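Local coordinates for protein nicking enzyme (Staphylococcus aureus, PDB 4HTE) that is a conjugative DNA relaxase that probably nicks plasmid DNA at its origin of transfer, seen here as its helical C-terminal domain, at residues I113-T118 with E133-E138. Sequence-based numbering, arbitrary orientation.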
ATOM      1  N   ILE A 113     -12.769 -16.221  -7.808  1.00 69.16           N
ATOM      2  CA  ILE A 113     -13.705 -15.803  -6.773  1.00 66.18           C
ATOM      3  C   ILE A 113     -13.938 -14.299  -6.823  1.00 65.32           C
ATOM      4  O   ILE A 113     -15.079 -13.838  -6.804  1.00 64.91           O
ATOM      5  CB  ILE A 113     -13.188 -16.178  -5.378  1.00 63.41           C
ATOM      6  CG1 ILE A 113     -13.222 -17.695  -5.195  1.00 65.34           C
ATOM      7  CG2 ILE A 113     -14.030 -15.505  -4.306  1.00 58.03           C
ATOM      8  CD1 ILE A 113     -12.332 -18.189  -4.083  1.00 69.27           C
ATOM      9  N   PHE A 114     -12.850 -13.537  -6.880  1.00 64.98           N
ATOM     10  CA  PHE A 114     -12.941 -12.084  -6.940  1.00 65.65           C
ATOM     11  C   PHE A 114     -13.762 -11.650  -8.148  1.00 69.51           C
ATOM     12  O   PHE A 114     -14.684 -10.845  -8.027  1.00 72.79           O
ATOM     13  CB  PHE A 114     -11.546 -11.460  -7.007  1.00 64.82           C
ATOM     14  CG  PHE A 114     -11.548  -9.958  -6.915  1.00 64.17           C
ATOM     15  CD1 PHE A 114     -11.671  -9.325  -5.688  1.00 62.46           C
ATOM     16  CD2 PHE A 114     -11.419  -9.178  -8.054  1.00 64.26           C
ATOM     17  CE1 PHE A 114     -11.673  -7.945  -5.598  1.00 58.62           C
ATOM     18  CE2 PHE A 114     -11.418  -7.795  -7.968  1.00 62.23           C
ATOM     19  CZ  PHE A 114     -11.545  -7.180  -6.739  1.00 59.31           C
ATOM     20  N   ILE A 115     -13.424 -12.194  -9.313  1.00 68.16           N
ATOM     21  CA  ILE A 115     -14.110 -11.844 -10.549  1.00 66.35           C
ATOM     22  C   ILE A 115     -15.575 -12.254 -10.490  1.00 64.92           C
ATOM     23  O   ILE A 115     -16.462 -11.468 -10.814  1.00 65.27           O
ATOM     24  CB  ILE A 115     -13.447 -12.516 -11.763  1.00 67.79           C
ATOM     25  CG1 ILE A 115     -11.990 -12.060 -11.882  1.00 67.55           C
ATOM     26  CG2 ILE A 115     -14.220 -12.195 -13.033  1.00 70.36           C
ATOM     27  CD1 ILE A 115     -11.287 -12.532 -13.131  1.00 70.77           C
ATOM     28  N   THR A 116     -15.816 -13.490 -10.072  1.00 63.54           N
ATOM     29  CA  THR A 116     -17.168 -14.017  -9.955  1.00 63.99           C
ATOM     30  C   THR A 116     -18.042 -13.084  -9.129  1.00 65.28           C
ATOM     31  O   THR A 116     -19.144 -12.725  -9.538  1.00 67.04           O
ATOM     32  CB  THR A 116     -17.169 -15.404  -9.288  1.00 66.53           C
ATOM     33  OG1 THR A 116     -16.572 -16.363 -10.170  1.00 72.87           O
ATOM     34  CG2 THR A 116     -18.590 -15.845  -8.951  1.00 62.93           C
ATOM     35  N   ARG A 117     -17.537 -12.692  -7.965  1.00 62.13           N
ATOM     36  CA  ARG A 117     -18.303 -11.892  -7.020  1.00 59.07           C
ATOM     37  C   ARG A 117     -18.541 -10.470  -7.513  1.00 59.09           C
ATOM     38  O   ARG A 117     -19.568  -9.864  -7.210  1.00 56.82           O
ATOM     39  CB  ARG A 117     -17.578 -11.859  -5.679  1.00 61.00           C
ATOM     40  CG  ARG A 117     -17.510 -13.212  -4.996  1.00 64.23           C
ATOM     41  CD  ARG A 117     -18.878 -13.645  -4.502  1.00 62.19           C
ATOM     42  NE  ARG A 117     -19.392 -12.728  -3.491  1.00 62.93           N
ATOM     43  CZ  ARG A 117     -20.584 -12.829  -2.915  1.00 65.58           C
ATOM     44  NH1 ARG A 117     -21.414 -13.809  -3.247  1.00 60.93           N
ATOM     45  NH2 ARG A 117     -20.950 -11.941  -2.002  1.00 71.88           N
ATOM     46  N   THR A 118     -17.589  -9.938  -8.269  1.00 61.81           N
ATOM     47  CA  THR A 118     -17.691  -8.573  -8.760  1.00 63.63           C
ATOM     48  C   THR A 118     -18.725  -8.480  -9.877  1.00 68.20           C
ATOM     49  O   THR A 118     -19.491  -7.521  -9.943  1.00 69.47           O
ATOM     50  CB  THR A 118     -16.335  -8.060  -9.275  1.00 64.60           C
ATOM     51  OG1 THR A 118     -15.305  -8.988  -8.920  1.00 64.88           O
ATOM     52  CG2 THR A 118     -16.012  -6.699  -8.672  1.00 67.22           C
ATOM     53  N   GLU A 133      -9.723  -9.489 -18.067  1.00 91.92           N
ATOM     54  CA  GLU A 133      -8.331  -9.278 -17.686  1.00 90.19           C
ATOM     55  C   GLU A 133      -8.189  -8.032 -16.818  1.00 86.78           C
ATOM     56  O   GLU A 133      -7.375  -7.998 -15.894  1.00 85.67           O
ATOM     57  CB  GLU A 133      -7.453  -9.154 -18.936  1.00 92.95           C
ATOM     58  CG  GLU A 133      -6.150  -8.389 -18.729  1.00 92.88           C
ATOM     59  CD  GLU A 133      -5.225  -9.045 -17.721  1.00 92.81           C
ATOM     60  OE1 GLU A 133      -5.675  -9.961 -17.000  1.00 92.84           O
ATOM     61  OE2 GLU A 133      -4.043  -8.645 -17.652  1.00 91.89           O
ATOM     62  N   ASP A 134      -8.989  -7.014 -17.119  1.00 85.09           N
ATOM     63  CA  ASP A 134      -8.926  -5.738 -16.409  1.00 79.50           C
ATOM     64  C   ASP A 134      -9.394  -5.856 -14.961  1.00 71.95           C
ATOM     65  O   ASP A 134      -8.819  -5.244 -14.062  1.00 66.10           O
ATOM     66  CB  ASP A 134      -9.770  -4.690 -17.138  1.00 80.23           C
ATOM     67  CG  ASP A 134      -9.047  -4.075 -18.321  1.00 82.73           C
ATOM     68  OD1 ASP A 134      -7.836  -3.791 -18.200  1.00 83.18           O
ATOM     69  OD2 ASP A 134      -9.696  -3.876 -19.371  1.00 83.75           O
ATOM     70  N   ILE A 135     -10.442  -6.641 -14.737  1.00 74.23           N
ATOM     71  CA  ILE A 135     -11.033  -6.752 -13.409  1.00 68.65           C
ATOM     72  C   ILE A 135     -10.024  -7.313 -12.405  1.00 67.11           C
ATOM     73  O   ILE A 135     -10.020  -6.922 -11.240  1.00 67.27           O
ATOM     74  CB  ILE A 135     -12.312  -7.620 -13.433  1.00 68.56           C
ATOM     75  CG1 ILE A 135     -13.171  -7.360 -12.192  1.00 68.20           C
ATOM     76  CG2 ILE A 135     -11.955  -9.083 -13.554  1.00 75.33           C
ATOM     77  CD1 ILE A 135     -12.822  -8.217 -10.991  1.00 70.15           C
ATOM     78  N   VAL A 136      -9.162  -8.220 -12.857  1.00 66.97           N
ATOM     79  CA  VAL A 136      -8.142  -8.793 -11.981  1.00 67.93           C
ATOM     80  C   VAL A 136      -7.168  -7.704 -11.540  1.00 65.69           C
ATOM     81  O   VAL A 136      -6.746  -7.664 -10.385  1.00 63.58           O
ATOM     82  CB  VAL A 136      -7.369  -9.943 -12.668  1.00 68.65           C
ATOM     83  CG1 VAL A 136      -5.946  -9.517 -13.021  1.00 69.29           C
ATOM     84  CG2 VAL A 136      -7.352 -11.175 -11.775  1.00 64.90           C
ATOM     85  N   LYS A 137      -6.822  -6.821 -12.471  1.00 66.43           N
ATOM     86  CA  LYS A 137      -5.955  -5.688 -12.180  1.00 63.14           C
ATOM     87  C   LYS A 137      -6.508  -4.921 -10.986  1.00 59.98           C
ATOM     88  O   LYS A 137      -5.756  -4.362 -10.191  1.00 58.75           O
ATOM     89  CB  LYS A 137      -5.868  -4.772 -13.403  1.00 64.37           C
ATOM     90  CG  LYS A 137      -4.900  -3.605 -13.276  1.00 68.87           C
ATOM     91  CD  LYS A 137      -5.083  -2.627 -14.432  1.00 72.93           C
ATOM     92  CE  LYS A 137      -4.047  -1.521 -14.413  1.00 75.14           C
ATOM     93  NZ  LYS A 137      -2.699  -2.013 -14.817  1.00 78.16           N
ATOM     94  N   GLU A 138      -7.832  -4.900 -10.867  1.00 61.83           N
ATOM     95  CA  GLU A 138      -8.492  -4.190  -9.780  1.00 61.39           C
ATOM     96  C   GLU A 138      -8.172  -4.838  -8.435  1.00 58.64           C
ATOM     97  O   GLU A 138      -7.831  -4.148  -7.477  1.00 58.27           O
ATOM     98  CB  GLU A 138     -10.006  -4.161 -10.001  1.00 64.13           C
ATOM     99  CG  GLU A 138     -10.773  -3.306  -9.007  1.00 65.20           C
ATOM    100  CD  GLU A 138     -12.273  -3.352  -9.244  1.00 69.26           C
ATOM    101  OE1 GLU A 138     -12.692  -3.371 -10.421  1.00 69.83           O
ATOM    102  OE2 GLU A 138     -13.033  -3.378  -8.252  1.00 70.34           O
TER
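Ile135 packs against Phe114, Ile115 and Thr118 in an apolar helix-helix contact between helix 109-122 and helix 130-152 of the C-terminal domain. The short segments 113-118 and 133-138 cross at 105°, and their axes come within 9.7 Å. Ile115 and Ile135 hold the nearest backbone pair, with 6.6 Å from CA of Ile115 to CA of Ile135.

Ile135 points toward helix 109-122, and its two branches meet largely different partners. Its CG2 branch meets Ile115, lying 3.4 Å from Ile115 CG1 and nearly as close to Ile115 CD1. The other branch has CG1 anti to the backbone N (chi1 -161°). Its tip, CD1, touches both Phe114 and Thr118. Ile135 CD1 is 3.4 Å from Phe114 CE2 and meets that ring obliquely, touching CD2 as well. The ring is brought across by Phe114 CG lying anti to its own backbone N (chi1 -174°). The side chains of Thr118 and Ile135 approach tip to tip, with CB of Thr118 3.9 Å from Ile135 CD1.

Val136 adds a looser touch, 4.4 Å from its CG2 to Ile115 CD1. Glu138 lies beside Phe114, with Glu138 OE2 4.4 Å from Phe114 CZ. The carboxylate forms its salt bridge with Lys142 on its own helix. No hydrogen bond joins the two segments, so side-chain packing carries the contact. Pro41 and Ile42 of helix 41-58 also touch Phe114, and Leu132 touches Ile115.

The contact lies away from the calcium-site residues Asp320 and Asp328. It is a near-perpendicular packing of two consecutive helices, joined by a seven-residue connection, in an all-alpha domain.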